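Local coordinates for protein chymotrypsin-like serine protease (Equine arteritis virus, PDB 1MBM) that probably cleaves the viral replicase polyprotein as a chymotrypsin-like serine proteinase, the nsp4 proteinase of an arterivirus, at residues 19-24 and 74-79; 24-29 and 65-70; 164-169 and 186-191; 152-157 and 178-183. All blocks are in the same frame, centred on the assembly; numbering follows the deposited sequence.

From the N terminus, strand 14-22 opens contact 1 and strand 25-31 opens contact 2. Contact 2 closes first, at 65-70, and contact 1 closes at 74-79, so contact 2 is nested inside the loop of contact 1. The two touch and share N24. Both bind the chain after strand 60-65 to the N-terminal beta-barrel. Contacts 3 and 4 come later, in the C-terminal alpha/beta extension, with centres about 34 to 44 Å from those of contacts 1 and 2. Contact 4 opens at 152-157 and contact 3 at 164-169. Contact 4 closes at 178-183, before contact 3 closes at 186-191, so their loops cross. They meet in the sheet of strands 165-167 and 182-184.

Contact 1 (19-24 and 74-79); sequences VWTRNN and WPQLHF
Two indole rings, one from each segment, each take a methyl group on one face. CG1 of V19 sits over the centre of the W74 ring, 3.4 Å from the centroid of its five-membered part. This is a CH-pi contact, almost along the ring normal. V19 holds CG1 anti to the backbone N (chi1 -173°), which carries the methyl to the indole. At the edge of the W74 ring lies OG1 of T21. The W20 ring has CD1 of L77 over one face, 3.9 Å from its five-membered centroid and set toward the rim. The carbonyl O of P75 lies at the edge of the W20 ring, near its plane. CG of P75 also meets CE3 of W20 at 3.7 Å.

The two backbones form a single bridge at T21 and Q76. T21 N donates to P75 O at 2.9 Å, from above the carbonyl plane. L77 N donates to T21 O at 2.7 Å, this time in the carbonyl plane. The hydroxyl OG1 of T21 adds a third bond, to W74 O at 3.0 Å. The ring nitrogens bond elsewhere, W20 NE1 to S18 and W74 NE1 to L70. R22 runs alongside L77, and its guanidinium forms salt bridges with E25 and E62.

T21 thus grips the loop with its N, O and OG1, while methyl groups pack on the two indoles. The chain after strand 60-65 is held against the N-terminal barrel by polar bonds at T21 and apolar contact at V19 and W20.

Contact 2 (24-29 and 65-70); sequences NEVVVL and TTQSEL
N24 begins the contact through water. Its carbonyl O accepts from a water molecule at 2.9 Å, and the same water accepts from Q67 N at 2.8 Å. At E25 the strand begins, and CB passes near T65 O.

V26 carries most of the contact. It makes an antiparallel hydrogen-bonded pair with T65. V26 N donates to T65 O at 2.9 Å, from above the carbonyl plane. T65 N returns a bond to V26 O at 2.8 Å, in the carbonyl plane. The V26 and T65 side chains lie side by side, pointing the same way. CG1 of V26, anti to the backbone N (chi1 168°), reaches CG2 of T65 and CD2 of L70, both at 3.8 Å. CG2, on the other branch, meets NE2 of Q67 at 3.6 Å, with the bent glutamine chain crossing it at about a right angle. NE2 also makes a weak hydrogen bond to G72 O. Two residues on, CG2 of V28 touches CD2 of L70 at 3.9 Å.

Beyond T65 the chain turns back on itself. T66 O accepts from both E69 N and L70 N, so L70 returns to the valines.

The chemistry is therefore split. Two backbone hydrogen bonds between V26 and T65 fix the end of strand 60-65 on strand 25-31, a water bridges N24 O and Q67 N, and L70 closes over V26 and V28 by apolar contact.

Contact 3 (164-169 and 186-191); sequences PLTSIP and SLAMLI
P169 points its CG at helix 185-192. Its pucker is C-gamma exo, and CG is the atom that does the touching. CG lies 3.7 Å from the carbonyl O of A188 and 3.8 Å from CG2 of I191. The P169 ring and the I191 side chain cross at about a right angle. I191 has CG2 anti to the backbone N and CG1 anti to the carbonyl carbon (chi1 -61°). This rotation gives the gamma methyl branch to the proline, and CB of P169 is also close to CG2, at 3.9 Å.

One turn of helix earlier, A188 points its CB at the strand. The methyl meets CG2 of T166 at 4.0 Å and the carbonyl O of S167 at 3.9 Å. T166 has OG1 anti to the carbonyl carbon (chi1 -54°), which puts CG2 anti to the backbone N. The methyl of T166 therefore goes to the helix. Its OG1 takes the other branch and donates back to P164 O at 3.1 Å, from above the carbonyl plane. That bond ties down the rotation of T166.

The contact is small and made of van der Waals packing between the segments. A188 and I191 stand three residues apart, on the same side of the helix. A188 meets T166, S167 and P169, and I191 meets P169. V183 also packs on A188. On other sides of the helix, L187 touches helix 154-158 and L190 reaches strand 94-100.

The arrangement is a short helix laid on a strand and the chain that follows it, with strand 165-167 paired to strand 182-184. It belongs to the alpha/beta C-terminal extension that this proteinase adds to the chymotrypsin-like fold.

Contact 4 (152-157 and 178-183); sequences VTLSSL and ADVDAV
The N terminus of helix 154-158, in the C-terminal alpha/beta extension, is where this contact is made. T153 is the N-cap residue. Its OG1, held between the backbone N and the carbonyl carbon (chi1 55°), accepts from S156 N at 3.1 Å.

D179 comes to the same helix end from the other segment. Its carboxylate binds S155 with both oxygens. S155 N donates to OD1 of D179 at 3.0 Å, and S155 OG donates to OD2 of D179 at a short 2.6 Å. Each oxygen uses its syn lone pair, so the carboxylate straddles one residue. The hydroxyl of S155 and the carboxylate of D179 both sit in the crowded position between their own backbone N and carbonyl carbon, with chi1 61° and 66°. OD2 also lies 3.4 Å from CB of T153. A negative charge here would probably be steadied by the helix dipole and by the peptide N-H it receives.

L154 supplies the apolar part. Its CB meets CG2 of V180 at 3.7 Å. Its CD1 branch reaches CA of A178 at 3.8 Å, and its CD2 branch reaches CG1 of V183 at 4.0 Å. L154 thus touches the incoming chain at three points along its length. I168 and I176 also pack on L154.

S155 and D179 therefore join the helix start to the link between strands 176-177 and 182-184, beside the parallel pair 152-153 and 176-177. T153 is a threonine N-cap, and D179, from the loop after strand 176-177, adds side-chain hydrogen bonds to S155 in the first turn of this helix of the alpha/beta extension.

Contact 1 (19-24 and 74-79)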
loop_
_atom_site.group_PDB
_atom_site.type_symbol
_atom_site.label_atom_id
_atom_site.label_comp_id
_atom_site.label_asym_id
_atom_site.label_seq_id
_atom_site.Cartn_x
_atom_site.Cartn_y
_atom_site.Cartn_z
ATOM N N VAL A 19 6.570 -0.883 -10.608
ATOM C CA VAL A 19 6.574 -0.866 -12.069
ATOM C C VAL A 19 5.727 -2.004 -12.641
ATOM O O VAL A 19 5.793 -3.123 -12.168
ATOM C CB VAL A 19 8.019 -0.972 -12.611
ATOM C CG1 VAL A 19 8.039 -0.796 -14.105
ATOM C CG2 VAL A 19 8.901 0.095 -11.956
ATOM N N TRP A 20 4.938 -1.706 -13.666
ATOM C CA TRP A 20 3.975 -2.664 -14.191
ATOM C C TRP A 20 3.807 -2.567 -15.694
ATOM O O TRP A 20 4.256 -1.611 -16.317
ATOM C CB TRP A 20 2.598 -2.422 -13.562
ATOM C CG TRP A 20 2.620 -2.229 -12.084
ATOM C CD1 TRP A 20 2.934 -1.079 -11.405
ATOM C CD2 TRP A 20 2.308 -3.208 -11.088
ATOM N NE1 TRP A 20 2.844 -1.293 -10.051
ATOM C CE2 TRP A 20 2.463 -2.594 -9.830
ATOM C CE3 TRP A 20 1.923 -4.553 -11.133
ATOM C CZ2 TRP A 20 2.249 -3.275 -8.634
ATOM C CZ3 TRP A 20 1.709 -5.231 -9.937
ATOM C CH2 TRP A 20 1.875 -4.589 -8.707
ATOM N N THR A 21 3.128 -3.564 -16.265
ATOM C CA THR A 21 2.803 -3.558 -17.684
ATOM C C THR A 21 1.297 -3.343 -17.856
ATOM O O THR A 21 0.503 -3.901 -17.101
ATOM C CB THR A 21 3.227 -4.900 -18.338
ATOM O OG1 THR A 21 4.658 -4.993 -18.351
ATOM C CG2 THR A 21 2.857 -4.932 -19.817
ATOM N N ARG A 22 0.924 -2.520 -18.836
ATOM C CA ARG A 22 -0.472 -2.284 -19.197
ATOM C C ARG A 22 -0.582 -1.860 -20.677
ATOM O O ARG A 22 -0.023 -0.846 -21.072
ATOM C CB ARG A 22 -1.068 -1.200 -18.297
ATOM C CG ARG A 22 -2.577 -0.992 -18.459
ATOM C CD ARG A 22 -3.115 0.206 -17.681
ATOM N NE ARG A 22 -2.375 1.428 -17.992
ATOM C CZ ARG A 22 -2.299 2.482 -17.192
ATOM N NH1 ARG A 22 -2.917 2.472 -16.020
ATOM N NH2 ARG A 22 -1.611 3.552 -17.567
ATOM N N ASN A 23 -1.289 -2.636 -21.487
ATOM C CA ASN A 23 -1.503 -2.309 -22.907
ATOM C C ASN A 23 -0.298 -1.710 -23.648
ATOM O O ASN A 23 -0.373 -0.586 -24.175
ATOM C CB ASN A 23 -2.702 -1.370 -23.057
ATOM C CG ASN A 23 -3.947 -1.911 -22.394
ATOM O OD1 ASN A 23 -4.204 -3.109 -22.432
ATOM N ND2 ASN A 23 -4.723 -1.029 -21.772
ATOM N N ASN A 24 0.806 -2.450 -23.661
ATOM C CA ASN A 24 2.030 -2.038 -24.358
ATOM C C ASN A 24 2.737 -0.811 -23.773
ATOM O O ASN A 24 3.618 -0.226 -24.405
ATOM C CB ASN A 24 1.778 -1.856 -25.858
ATOM C CG ASN A 24 3.012 -2.118 -26.687
ATOM O OD1 ASN A 24 3.553 -3.223 -26.675
ATOM N ND2 ASN A 24 3.473 -1.100 -27.407
ATOM N N TRP A 74 7.837 -6.791 -16.314
ATOM C CA TRP A 74 6.990 -6.241 -15.270
ATOM C C TRP A 74 5.626 -6.926 -15.261
ATOM O O TRP A 74 5.054 -7.185 -16.319
ATOM C CB TRP A 74 6.837 -4.726 -15.455
ATOM C CG TRP A 74 8.130 -4.013 -15.759
ATOM C CD1 TRP A 74 8.434 -3.311 -16.894
ATOM C CD2 TRP A 74 9.289 -3.936 -14.920
ATOM N NE1 TRP A 74 9.706 -2.794 -16.806
ATOM C CE2 TRP A 74 10.254 -3.162 -15.605
ATOM C CE3 TRP A 74 9.610 -4.427 -13.650
ATOM C CZ2 TRP A 74 11.509 -2.878 -15.066
ATOM C CZ3 TRP A 74 10.853 -4.146 -13.122
ATOM C CH2 TRP A 74 11.791 -3.382 -13.831
ATOM N N PRO A 75 5.119 -7.230 -14.066
ATOM C CA PRO A 75 3.821 -7.902 -13.917
ATOM C C PRO A 75 2.690 -7.043 -14.469
ATOM O O PRO A 75 2.788 -5.811 -14.453
ATOM C CB PRO A 75 3.683 -8.057 -12.398
ATOM C CG PRO A 75 4.605 -7.003 -11.840
ATOM C CD PRO A 75 5.774 -6.999 -12.766
ATOM N N GLN A 76 1.650 -7.690 -14.982
ATOM C CA GLN A 76 0.510 -6.980 -15.539
ATOM C C GLN A 76 -0.176 -6.152 -14.464
ATOM O O GLN A 76 -0.338 -6.602 -13.334
ATOM C CB GLN A 76 -0.484 -7.969 -16.150
ATOM C CG GLN A 76 -1.414 -7.346 -17.171
ATOM C CD GLN A 76 -0.731 -7.101 -18.500
ATOM O OE1 GLN A 76 0.319 -7.682 -18.776
ATOM N NE2 GLN A 76 -1.326 -6.250 -19.333
ATOM N N LEU A 77 -0.561 -4.930 -14.810
ATOM C CA LEU A 77 -1.237 -4.055 -13.856
ATOM C C LEU A 77 -2.734 -4.306 -13.833
ATOM O O LEU A 77 -3.395 -4.151 -14.855
ATOM C CB LEU A 77 -0.992 -2.582 -14.210
ATOM C CG LEU A 77 -1.609 -1.534 -13.275
ATOM C CD1 LEU A 77 -1.155 -1.749 -11.842
ATOM C CD2 LEU A 77 -1.267 -0.115 -13.715
ATOM N N HIS A 78 -3.262 -4.698 -12.674
ATOM C CA HIS A 78 -4.704 -4.827 -12.485
ATOM C C HIS A 78 -5.103 -3.953 -11.296
ATOM O O HIS A 78 -4.505 -4.048 -10.230
ATOM C CB HIS A 78 -5.121 -6.278 -12.193
ATOM C CG HIS A 78 -4.741 -7.254 -13.263
ATOM N ND1 HIS A 78 -5.321 -7.251 -14.513
ATOM C CD2 HIS A 78 -3.849 -8.275 -13.263
ATOM C CE1 HIS A 78 -4.795 -8.221 -15.240
ATOM N NE2 HIS A 78 -3.900 -8.857 -14.504
ATOM N N PHE A 79 -6.080 -3.076 -11.482
ATOM C CA PHE A 79 -6.614 -2.315 -10.363
ATOM C C PHE A 79 -7.830 -3.070 -9.828
ATOM O O PHE A 79 -8.567 -3.691 -10.603
ATOM C CB PHE A 79 -7.014 -0.908 -10.802
ATOM C CG PHE A 79 -5.847 0.030 -10.994
ATOM C CD1 PHE A 79 -4.722 -0.079 -10.209
ATOM C CD2 PHE A 79 -5.889 1.022 -11.966
ATOM C CE1 PHE A 79 -3.633 0.798 -10.377
ATOM C CE2 PHE A 79 -4.824 1.890 -12.145
ATOM C CZ PHE A 79 -3.693 1.780 -11.351
#

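Contact 2 (24-29 and 65-70)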
loop_
_atom_site.group_PDB
_atom_site.type_symbol
_atom_site.label_atom_id
_atom_site.label_comp_id
_atom_site.label_asym_id
_atom_site.label_seq_id
_atom_site.Cartn_x
_atom_site.Cartn_y
_atom_site.Cartn_z
ATOM N N ASN A 24 0.806 -2.450 -23.661
ATOM C CA ASN A 24 2.030 -2.038 -24.358
ATOM C C ASN A 24 2.737 -0.811 -23.773
ATOM O O ASN A 24 3.618 -0.226 -24.405
ATOM C CB ASN A 24 1.778 -1.856 -25.858
ATOM C CG ASN A 24 3.012 -2.118 -26.687
ATOM O OD1 ASN A 24 3.553 -3.223 -26.675
ATOM N ND2 ASN A 24 3.473 -1.100 -27.407
ATOM N N GLU A 25 2.336 -0.400 -22.579
ATOM C CA GLU A 25 3.031 0.692 -21.918
ATOM C C GLU A 25 3.554 0.189 -20.581
ATOM O O GLU A 25 3.072 -0.820 -20.049
ATOM C CB GLU A 25 2.134 1.934 -21.770
ATOM C CG GLU A 25 1.208 1.937 -20.565
ATOM C CD GLU A 25 0.045 2.905 -20.725
ATOM O OE1 GLU A 25 0.243 3.986 -21.332
ATOM O OE2 GLU A 25 -1.067 2.584 -20.246
ATOM N N VAL A 26 4.581 0.864 -20.074
ATOM C CA VAL A 26 5.163 0.529 -18.784
ATOM C C VAL A 26 4.648 1.565 -17.800
ATOM O O VAL A 26 4.769 2.768 -18.040
ATOM C CB VAL A 26 6.700 0.520 -18.863
ATOM C CG1 VAL A 26 7.319 0.472 -17.474
ATOM C CG2 VAL A 26 7.165 -0.659 -19.706
ATOM N N VAL A 27 4.032 1.103 -16.716
ATOM C CA VAL A 27 3.391 1.995 -15.760
ATOM C C VAL A 27 4.141 2.055 -14.436
ATOM O O VAL A 27 4.520 1.024 -13.878
ATOM C CB VAL A 27 1.942 1.550 -15.483
ATOM C CG1 VAL A 27 1.233 2.550 -14.568
ATOM C CG2 VAL A 27 1.184 1.392 -16.786
ATOM N N VAL A 28 4.343 3.264 -13.934
ATOM C CA VAL A 28 5.044 3.463 -12.670
ATOM C C VAL A 28 4.129 4.160 -11.661
ATOM O O VAL A 28 3.683 5.271 -11.897
ATOM C CB VAL A 28 6.332 4.302 -12.891
ATOM C CG1 VAL A 28 7.056 4.578 -11.556
ATOM C CG2 VAL A 28 7.266 3.609 -13.898
ATOM N N LEU A 29 3.878 3.524 -10.526
ATOM C CA LEU A 29 3.037 4.114 -9.474
ATOM C C LEU A 29 3.833 4.539 -8.249
ATOM O O LEU A 29 4.793 3.878 -7.877
ATOM C CB LEU A 29 1.991 3.116 -9.000
ATOM C CG LEU A 29 1.152 2.436 -10.071
ATOM C CD1 LEU A 29 0.202 1.423 -9.420
ATOM C CD2 LEU A 29 0.395 3.470 -10.905
ATOM N N THR A 65 5.720 5.014 -19.353
ATOM C CA THR A 65 6.924 5.044 -20.166
ATOM C C THR A 65 6.874 3.808 -21.051
ATOM O O THR A 65 5.819 3.189 -21.169
ATOM C CB THR A 65 8.228 5.163 -19.299
ATOM O OG1 THR A 65 9.375 5.032 -20.137
ATOM C CG2 THR A 65 8.381 4.015 -18.327
ATOM N N THR A 66 7.972 3.468 -21.711
ATOM C CA THR A 66 7.962 2.324 -22.620
ATOM C C THR A 66 9.007 1.287 -22.235
ATOM O O THR A 66 9.874 1.540 -21.384
ATOM C CB THR A 66 8.197 2.769 -24.084
ATOM O OG1 THR A 66 9.390 3.559 -24.162
ATOM C CG2 THR A 66 7.100 3.719 -24.566
ATOM N N GLN A 67 8.919 0.123 -22.882
ATOM C CA GLN A 67 9.854 -0.974 -22.661
ATOM C C GLN A 67 11.281 -0.596 -23.053
ATOM O O GLN A 67 12.232 -1.081 -22.460
ATOM C CB GLN A 67 9.416 -2.227 -23.432
ATOM C CG GLN A 67 8.310 -3.040 -22.765
ATOM C CD GLN A 67 8.795 -3.786 -21.534
ATOM O OE1 GLN A 67 9.989 -4.093 -21.414
ATOM N NE2 GLN A 67 7.878 -4.083 -20.619
ATOM N N SER A 68 11.430 0.276 -24.046
ATOM C CA SER A 68 12.759 0.716 -24.474
ATOM C C SER A 68 13.410 1.688 -23.483
ATOM O O SER A 68 14.617 1.907 -23.516
ATOM C CB SER A 68 12.693 1.344 -25.868
ATOM O OG SER A 68 11.675 2.326 -25.936
ATOM N N GLU A 69 12.604 2.270 -22.604
ATOM C CA GLU A 69 13.109 3.202 -21.607
ATOM C C GLU A 69 13.315 2.518 -20.267
ATOM O O GLU A 69 14.209 2.881 -19.499
ATOM C CB GLU A 69 12.130 4.358 -21.436
ATOM C CG GLU A 69 12.072 5.283 -22.630
ATOM C CD GLU A 69 13.445 5.821 -22.979
ATOM O OE1 GLU A 69 14.117 6.368 -22.076
ATOM O OE2 GLU A 69 13.854 5.695 -24.150
ATOM N N LEU A 70 12.466 1.534 -19.993
ATOM C CA LEU A 70 12.498 0.791 -18.741
ATOM C C LEU A 70 12.178 -0.676 -19.031
ATOM O O LEU A 70 11.059 -1.123 -18.790
ATOM C CB LEU A 70 11.453 1.377 -17.783
ATOM C CG LEU A 70 11.385 1.007 -16.300
ATOM C CD1 LEU A 70 12.727 1.177 -15.630
ATOM C CD2 LEU A 70 10.331 1.873 -15.596
HETATM O O HOH W 1 6.484 -0.336 -24.117
#

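Contact 3 (164-169 and 186-191)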
loop_
_atom_site.group_PDB
_atom_site.type_symbol
_atom_site.label_atom_id
_atom_site.label_comp_id
_atom_site.label_asym_id
_atom_site.label_seq_id
_atom_site.Cartn_x
_atom_site.Cartn_y
_atom_site.Cartn_z
ATOM N N PRO A 164 -11.374 -19.403 14.648
ATOM C CA PRO A 164 -12.073 -19.395 15.932
ATOM C C PRO A 164 -11.783 -18.112 16.709
ATOM O O PRO A 164 -10.855 -17.374 16.352
ATOM C CB PRO A 164 -11.477 -20.615 16.633
ATOM C CG PRO A 164 -10.055 -20.584 16.176
ATOM C CD PRO A 164 -10.195 -20.291 14.684
ATOM N N LEU A 165 -12.590 -17.836 17.731
ATOM C CA LEU A 165 -12.437 -16.618 18.532
ATOM C C LEU A 165 -11.098 -16.566 19.269
ATOM O O LEU A 165 -10.625 -17.566 19.806
ATOM C CB LEU A 165 -13.603 -16.442 19.506
ATOM C CG LEU A 165 -14.978 -16.150 18.885
ATOM C CD1 LEU A 165 -16.067 -16.201 19.961
ATOM C CD2 LEU A 165 -14.980 -14.809 18.181
ATOM N N THR A 166 -10.491 -15.386 19.276
ATOM C CA THR A 166 -9.158 -15.202 19.836
ATOM C C THR A 166 -9.085 -13.860 20.560
ATOM O O THR A 166 -9.771 -12.915 20.174
ATOM C CB THR A 166 -8.143 -15.201 18.676
ATOM O OG1 THR A 166 -8.304 -16.393 17.896
ATOM C CG2 THR A 166 -6.707 -15.282 19.187
ATOM N N SER A 167 -8.229 -13.770 21.577
ATOM C CA SER A 167 -8.031 -12.529 22.333
ATOM C C SER A 167 -7.581 -11.381 21.428
ATOM O O SER A 167 -6.802 -11.580 20.500
ATOM C CB SER A 167 -7.002 -12.737 23.447
ATOM O OG SER A 167 -7.478 -13.663 24.403
ATOM N N ILE A 168 -8.104 -10.191 21.694
ATOM C CA ILE A 168 -7.778 -9.002 20.916
ATOM C C ILE A 168 -6.370 -8.533 21.248
ATOM O O ILE A 168 -6.011 -8.469 22.416
ATOM C CB ILE A 168 -8.769 -7.884 21.277
ATOM C CG1 ILE A 168 -10.202 -8.386 21.169
ATOM C CG2 ILE A 168 -8.589 -6.648 20.403
ATOM C CD1 ILE A 168 -11.146 -7.470 21.891
ATOM N N PRO A 169 -5.578 -8.212 20.225
ATOM C CA PRO A 169 -4.220 -7.687 20.419
ATOM C C PRO A 169 -4.224 -6.435 21.289
ATOM O O PRO A 169 -5.217 -5.709 21.305
ATOM C CB PRO A 169 -3.777 -7.331 19.000
ATOM C CG PRO A 169 -4.609 -8.195 18.116
ATOM C CD PRO A 169 -5.919 -8.357 18.799
ATOM N N SER A 186 -7.744 -15.166 12.348
ATOM C CA SER A 186 -7.048 -14.518 11.233
ATOM C C SER A 186 -6.997 -12.999 11.408
ATOM O O SER A 186 -6.001 -12.387 11.056
ATOM C CB SER A 186 -7.622 -14.915 9.863
ATOM O OG SER A 186 -8.935 -14.428 9.690
ATOM N N LEU A 187 -8.047 -12.401 11.971
ATOM C CA LEU A 187 -8.032 -10.963 12.253
ATOM C C LEU A 187 -6.988 -10.635 13.333
ATOM O O LEU A 187 -6.192 -9.703 13.161
ATOM C CB LEU A 187 -9.429 -10.443 12.647
ATOM C CG LEU A 187 -9.577 -8.957 13.024
ATOM C CD1 LEU A 187 -8.883 -8.038 12.017
ATOM C CD2 LEU A 187 -11.067 -8.560 13.168
ATOM N N ALA A 188 -6.976 -11.416 14.416
ATOM C CA ALA A 188 -6.023 -11.215 15.526
ATOM C C ALA A 188 -4.560 -11.391 15.117
ATOM O O ALA A 188 -3.704 -10.599 15.520
ATOM C CB ALA A 188 -6.340 -12.150 16.692
ATOM N N MET A 189 -4.287 -12.441 14.339
ATOM C CA MET A 189 -2.943 -12.749 13.849
ATOM C C MET A 189 -2.471 -11.685 12.865
ATOM O O MET A 189 -1.274 -11.378 12.788
ATOM C CB MET A 189 -2.906 -14.120 13.162
ATOM C CG MET A 189 -2.979 -15.321 14.100
ATOM S SD MET A 189 -1.425 -15.711 14.911
ATOM C CE MET A 189 -0.456 -16.299 13.517
ATOM N N LEU A 190 -3.415 -11.137 12.109
ATOM C CA LEU A 190 -3.110 -10.076 11.159
ATOM C C LEU A 190 -2.513 -8.912 11.934
ATOM O O LEU A 190 -1.366 -8.525 11.697
ATOM C CB LEU A 190 -4.371 -9.621 10.415
ATOM C CG LEU A 190 -4.345 -9.630 8.882
ATOM C CD1 LEU A 190 -5.512 -8.840 8.294
ATOM C CD2 LEU A 190 -3.024 -9.129 8.332
ATOM N N ILE A 191 -3.288 -8.375 12.873
ATOM C CA ILE A 191 -2.834 -7.267 13.716
ATOM C C ILE A 191 -1.578 -7.618 14.532
ATOM O O ILE A 191 -0.646 -6.813 14.616
ATOM C CB ILE A 191 -3.977 -6.768 14.622
ATOM C CG1 ILE A 191 -5.138 -6.267 13.763
ATOM C CG2 ILE A 191 -3.490 -5.649 15.530
ATOM C CD1 ILE A 191 -6.371 -5.892 14.551
#

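Contact 4 (152-157 and 178-183)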
loop_
_atom_site.group_PDB
_atom_site.type_symbol
_atom_site.label_atom_id
_atom_site.label_comp_id
_atom_site.label_asym_id
_atom_site.label_seq_id
_atom_site.Cartn_x
_atom_site.Cartn_y
_atom_site.Cartn_z
ATOM N N VAL A 152 -14.492 1.737 12.455
ATOM C CA VAL A 152 -15.229 0.489 12.298
ATOM C C VAL A 152 -15.200 -0.252 13.635
ATOM O O VAL A 152 -14.232 -0.134 14.390
ATOM C CB VAL A 152 -14.635 -0.399 11.174
ATOM C CG1 VAL A 152 -13.259 -0.957 11.589
ATOM C CG2 VAL A 152 -15.600 -1.536 10.809
ATOM N N THR A 153 -16.265 -0.985 13.953
ATOM C CA THR A 153 -16.269 -1.761 15.194
ATOM C C THR A 153 -15.510 -3.053 14.958
ATOM O O THR A 153 -15.326 -3.481 13.814
ATOM C CB THR A 153 -17.689 -2.094 15.655
ATOM O OG1 THR A 153 -18.388 -2.753 14.590
ATOM C CG2 THR A 153 -18.509 -0.825 15.923
ATOM N N LEU A 154 -15.054 -3.677 16.035
ATOM C CA LEU A 154 -14.365 -4.949 15.904
ATOM C C LEU A 154 -15.324 -6.017 15.414
ATOM O O LEU A 154 -14.935 -6.879 14.626
ATOM C CB LEU A 154 -13.724 -5.384 17.223
ATOM C CG LEU A 154 -12.303 -4.915 17.553
ATOM C CD1 LEU A 154 -11.895 -5.410 18.943
ATOM C CD2 LEU A 154 -11.307 -5.400 16.505
ATOM N N SER A 155 -16.572 -5.960 15.870
ATOM C CA SER A 155 -17.563 -6.948 15.440
ATOM C C SER A 155 -17.821 -6.854 13.934
ATOM O O SER A 155 -17.829 -7.870 13.244
ATOM C CB SER A 155 -18.865 -6.807 16.225
ATOM O OG SER A 155 -19.437 -5.536 16.012
ATOM N N SER A 156 -18.000 -5.635 13.429
ATOM C CA SER A 156 -18.226 -5.430 11.997
ATOM C C SER A 156 -17.034 -5.918 11.174
ATOM O O SER A 156 -17.212 -6.594 10.163
ATOM C CB SER A 156 -18.538 -3.958 11.689
ATOM O OG SER A 156 -18.412 -3.686 10.304
ATOM N N LEU A 157 -15.824 -5.579 11.627
ATOM C CA LEU A 157 -14.593 -6.020 10.990
ATOM C C LEU A 157 -14.502 -7.557 11.009
ATOM O O LEU A 157 -14.098 -8.182 10.025
ATOM C CB LEU A 157 -13.401 -5.417 11.745
ATOM C CG LEU A 157 -11.998 -5.302 11.153
ATOM C CD1 LEU A 157 -12.015 -4.756 9.721
ATOM C CD2 LEU A 157 -11.157 -4.407 12.065
ATOM N N ALA A 178 -13.607 -1.132 19.985
ATOM C CA ALA A 178 -13.583 -2.438 20.651
ATOM C C ALA A 178 -14.919 -2.782 21.321
ATOM O O ALA A 178 -15.128 -2.456 22.484
ATOM C CB ALA A 178 -12.440 -2.484 21.661
ATOM N N ASP A 179 -15.812 -3.444 20.584
ATOM C CA ASP A 179 -17.156 -3.746 21.090
ATOM C C ASP A 179 -17.417 -5.240 21.338
ATOM O O ASP A 179 -18.556 -5.652 21.557
ATOM C CB ASP A 179 -18.213 -3.195 20.134
ATOM C CG ASP A 179 -18.202 -3.895 18.785
ATOM O OD1 ASP A 179 -17.152 -4.470 18.400
ATOM O OD2 ASP A 179 -19.208 -3.920 18.040
ATOM N N VAL A 180 -16.363 -6.041 21.255
ATOM C CA VAL A 180 -16.421 -7.471 21.548
ATOM C C VAL A 180 -15.135 -7.741 22.301
ATOM O O VAL A 180 -14.222 -6.921 22.263
ATOM C CB VAL A 180 -16.453 -8.350 20.275
ATOM C CG1 VAL A 180 -17.831 -8.364 19.649
ATOM C CG2 VAL A 180 -15.417 -7.896 19.265
ATOM N N ASP A 181 -15.055 -8.860 23.009
ATOM C CA ASP A 181 -13.817 -9.163 23.714
ATOM C C ASP A 181 -12.999 -10.273 23.035
ATOM O O ASP A 181 -12.030 -10.769 23.605
ATOM C CB ASP A 181 -14.063 -9.449 25.207
ATOM C CG ASP A 181 -14.831 -10.734 25.448
ATOM O OD1 ASP A 181 -15.297 -11.361 24.473
ATOM O OD2 ASP A 181 -15.017 -11.196 26.595
ATOM N N ALA A 182 -13.399 -10.645 21.818
ATOM C CA ALA A 182 -12.696 -11.660 21.036
ATOM C C ALA A 182 -12.985 -11.509 19.553
ATOM O O ALA A 182 -14.053 -11.041 19.165
ATOM C CB ALA A 182 -13.049 -13.077 21.514
ATOM N N VAL A 183 -12.018 -11.889 18.723
ATOM C CA VAL A 183 -12.141 -11.784 17.265
ATOM C C VAL A 183 -11.642 -13.075 16.596
ATOM O O VAL A 183 -10.907 -13.839 17.211
ATOM C CB VAL A 183 -11.335 -10.585 16.707
ATOM C CG1 VAL A 183 -11.871 -9.244 17.236
ATOM C CG2 VAL A 183 -9.847 -10.731 16.997
#